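Local coordinates for 52 protein (Murid herpesvirus 4, PDB 2OA5) that is an abundant gammaherpesvirus tegument protein of the BLRF2 family that self-associates and probably plays a structural part in the virion, at residues Arg73-Lys78 and Gln90-Arg95. Sequence-based numbering, arbitrary orientation.
Sequences RSRAAK and QSLTLR
R75, near the C-terminal end of helix 46-76, reaches across to L92 and L94, and is the only side chain of 73-78 to come within 4.5 Å of 90-95. Leucine methyls pack by van der Waals contact against its aliphatic stem and guanidinium face, with no direct hydrogen bond between the segments. The stem crosses L92 at about a right angle, with CG of R75 3.8 Å from CD1 of L92. Farther out, bends at chi2 (58°) and chi3 of R75 carry the guanidinium over L94. L94 CD2 lies 3.7 Å above the guanidinium plane of R75, offset toward the rim. The nearest atoms there are NH2 of R75 and CD2 of L94, 3.8 Å apart.

Polar links are looser. The backbone N of R95 donates to a water oxygen at 3.2 Å. R75 NH2 gives the same water a weak bond (3.5 Å), bridging helix and strand, while R75 NH1 turns back in a weak bond to K71 O.

L88 of helix 82-90 also touches R75, and I68 packs on L94. After helices 46-76 and 82-90 the chain doubles back, so that strand 93-99 runs beside the C-terminal part of the long helix; T93 to R95 pair antiparallel with a strand of a second subunit, a beta ladder spanning the interface.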
ATOM      1  N   ARG B  73      -1.043  20.210  -7.905  1.00 43.69           N
ATOM      2  CA  ARG B  73      -0.864  21.484  -8.593  1.00 48.91           C
ATOM      3  C   ARG B  73      -0.932  22.636  -7.601  1.00 51.25           C
ATOM      4  O   ARG B  73      -0.104  23.545  -7.621  1.00 52.49           O
ATOM      5  CB  ARG B  73      -1.930  21.681  -9.668  1.00 48.41           C
ATOM      6  CG  ARG B  73      -1.551  21.104 -11.003  1.00 49.68           C
ATOM      7  CD  ARG B  73      -2.571  21.440 -12.072  1.00 49.88           C
ATOM      8  NE  ARG B  73      -1.993  21.217 -13.394  1.00 52.75           N
ATOM      9  CZ  ARG B  73      -1.474  20.060 -13.785  1.00 53.12           C
ATOM     10  NH1 ARG B  73      -1.470  19.023 -12.961  1.00 56.19           N
ATOM     11  NH2 ARG B  73      -0.933  19.938 -14.986  1.00 51.46           N
ATOM     12  N   SER B  74      -1.926  22.587  -6.715  1.00 51.12           N
ATOM     13  CA  SER B  74      -2.092  23.628  -5.718  1.00 54.33           C
ATOM     14  C   SER B  74      -0.871  23.710  -4.796  1.00 54.98           C
ATOM     15  O   SER B  74      -0.364  24.801  -4.535  1.00 57.34           O
ATOM     16  CB  SER B  74      -3.386  23.378  -4.923  1.00 56.16           C
ATOM     17  OG  SER B  74      -3.196  23.503  -3.526  1.00 57.25           O
ATOM     18  N   ARG B  75      -0.389  22.565  -4.319  1.00 54.93           N
ATOM     19  CA  ARG B  75       0.779  22.550  -3.443  1.00 55.35           C
ATOM     20  C   ARG B  75       2.062  22.975  -4.151  1.00 54.84           C
ATOM     21  O   ARG B  75       2.902  23.657  -3.567  1.00 54.09           O
ATOM     22  CB  ARG B  75       0.988  21.156  -2.848  1.00 60.90           C
ATOM     23  CG  ARG B  75       0.574  21.018  -1.395  1.00 66.07           C
ATOM     24  CD  ARG B  75      -0.883  21.369  -1.224  1.00 68.84           C
ATOM     25  NE  ARG B  75      -1.527  20.547  -0.208  1.00 72.15           N
ATOM     26  CZ  ARG B  75      -2.729  20.000  -0.361  1.00 73.37           C
ATOM     27  NH1 ARG B  75      -3.402  20.190  -1.489  1.00 73.85           N
ATOM     28  NH2 ARG B  75      -3.255  19.263   0.608  1.00 73.59           N
ATOM     29  N   ALA B  76       2.214  22.564  -5.407  1.00 55.34           N
ATOM     30  CA  ALA B  76       3.403  22.895  -6.181  1.00 55.32           C
ATOM     31  C   ALA B  76       3.448  24.376  -6.553  1.00 56.78           C
ATOM     32  O   ALA B  76       4.459  24.872  -7.051  1.00 56.32           O
ATOM     33  CB  ALA B  76       3.456  22.042  -7.435  1.00 47.50           C
ATOM     34  N   ALA B  77       2.350  25.076  -6.310  1.00 60.91           N
ATOM     35  CA  ALA B  77       2.271  26.500  -6.614  1.00 61.79           C
ATOM     36  C   ALA B  77       3.245  27.319  -5.759  1.00 61.55           C
ATOM     37  O   ALA B  77       3.820  28.298  -6.227  1.00 62.88           O
ATOM     38  CB  ALA B  77       0.835  26.992  -6.404  1.00 60.69           C
ATOM     39  N   LYS B  78       3.442  26.901  -4.508  1.00 60.38           N
ATOM     40  CA  LYS B  78       4.330  27.596  -3.576  1.00 59.62           C
ATOM     41  C   LYS B  78       5.828  27.445  -3.844  1.00 58.04           C
ATOM     42  O   LYS B  78       6.629  28.269  -3.393  1.00 58.09           O
ATOM     43  CB  LYS B  78       4.045  27.134  -2.144  1.00 62.94           C
ATOM     44  CG  LYS B  78       2.663  27.504  -1.619  1.00 66.48           C
ATOM     45  CD  LYS B  78       1.543  26.691  -2.263  1.00 67.50           C
ATOM     46  CE  LYS B  78       0.266  27.521  -2.336  1.00 68.92           C
ATOM     47  NZ  LYS B  78      -0.940  26.798  -1.850  1.00 69.79           N
ATOM     48  N   GLN B  90       7.952  15.575  -0.860  1.00 35.51           N
ATOM     49  CA  GLN B  90       8.386  14.473  -0.010  1.00 38.15           C
ATOM     50  C   GLN B  90       7.513  14.221   1.222  1.00 40.00           C
ATOM     51  O   GLN B  90       7.267  13.074   1.583  1.00 39.76           O
ATOM     52  CB  GLN B  90       9.831  14.671   0.443  1.00 35.99           C
ATOM     53  CG  GLN B  90      10.371  13.462   1.188  1.00 37.05           C
ATOM     54  CD  GLN B  90      11.680  13.736   1.922  1.00 37.74           C
ATOM     55  OE1 GLN B  90      12.310  12.804   2.416  1.00 40.24           O
ATOM     56  NE2 GLN B  90      12.057  15.001   1.990  1.00 36.16           N
ATOM     57  N   SER B  91       7.051  15.290   1.865  1.00 42.75           N
ATOM     58  CA  SER B  91       6.219  15.163   3.057  1.00 44.66           C
ATOM     59  C   SER B  91       4.738  15.243   2.725  1.00 43.47           C
ATOM     60  O   SER B  91       3.886  15.159   3.611  1.00 44.69           O
ATOM     61  CB  SER B  91       6.568  16.269   4.063  1.00 45.09           C
ATOM     62  OG  SER B  91       6.436  17.552   3.471  1.00 45.97           O
ATOM     63  N   LEU B  92       4.433  15.403   1.444  1.00 39.41           N
ATOM     64  CA  LEU B  92       3.052  15.521   1.003  1.00 38.30           C
ATOM     65  C   LEU B  92       2.161  14.325   1.333  1.00 38.17           C
ATOM     66  O   LEU B  92       2.531  13.164   1.117  1.00 36.57           O
ATOM     67  CB  LEU B  92       2.998  15.781  -0.511  1.00 39.36           C
ATOM     68  CG  LEU B  92       1.575  15.949  -1.054  1.00 38.57           C
ATOM     69  CD1 LEU B  92       1.051  17.291  -0.570  1.00 41.53           C
ATOM     70  CD2 LEU B  92       1.537  15.896  -2.568  1.00 34.27           C
ATOM     71  N   THR B  93       0.985  14.630   1.869  1.00 37.90           N
ATOM     72  CA  THR B  93      -0.011  13.619   2.199  1.00 39.90           C
ATOM     73  C   THR B  93      -1.344  14.233   1.797  1.00 41.14           C
ATOM     74  O   THR B  93      -1.678  15.349   2.202  1.00 41.36           O
ATOM     75  CB  THR B  93      -0.007  13.274   3.705  1.00 43.22           C
ATOM     76  OG1 THR B  93       1.297  12.811   4.081  1.00 45.27           O
ATOM     77  CG2 THR B  93      -1.030  12.168   4.010  1.00 41.99           C
ATOM     78  N   LEU B  94      -2.095  13.520   0.969  1.00 41.86           N
ATOM     79  CA  LEU B  94      -3.371  14.028   0.508  1.00 42.74           C
ATOM     80  C   LEU B  94      -4.462  13.081   0.913  1.00 44.13           C
ATOM     81  O   LEU B  94      -4.222  11.895   1.132  1.00 41.98           O
ATOM     82  CB  LEU B  94      -3.414  14.106  -1.016  1.00 43.33           C
ATOM     83  CG  LEU B  94      -2.351  14.795  -1.864  1.00 44.53           C
ATOM     84  CD1 LEU B  94      -2.772  14.694  -3.324  1.00 43.69           C
ATOM     85  CD2 LEU B  94      -2.196  16.249  -1.456  1.00 45.83           C
ATOM     86  N   ARG B  95      -5.672  13.602   1.034  1.00 45.52           N
ATOM     87  CA  ARG B  95      -6.772  12.713   1.305  1.00 48.22           C
ATOM     88  C   ARG B  95      -7.741  12.964   0.174  1.00 47.29           C
ATOM     89  O   ARG B  95      -7.980  14.105  -0.219  1.00 45.77           O
ATOM     90  CB  ARG B  95      -7.436  12.960   2.646  1.00 57.93           C
ATOM     91  CG  ARG B  95      -8.320  11.774   2.992  1.00 64.16           C
ATOM     92  CD  ARG B  95      -9.224  12.039   4.166  1.00 67.71           C
ATOM     93  NE  ARG B  95      -8.589  11.797   5.455  1.00 70.73           N
ATOM     94  CZ  ARG B  95      -8.250  10.595   5.918  1.00 71.63           C
ATOM     95  NH1 ARG B  95      -8.478   9.508   5.192  1.00 72.73           N
ATOM     96  NH2 ARG B  95      -7.698  10.484   7.116  1.00 71.34           N
TER
HETATM   97  O   HOH W   1      -5.620  16.807   1.331  1.00 40.89           O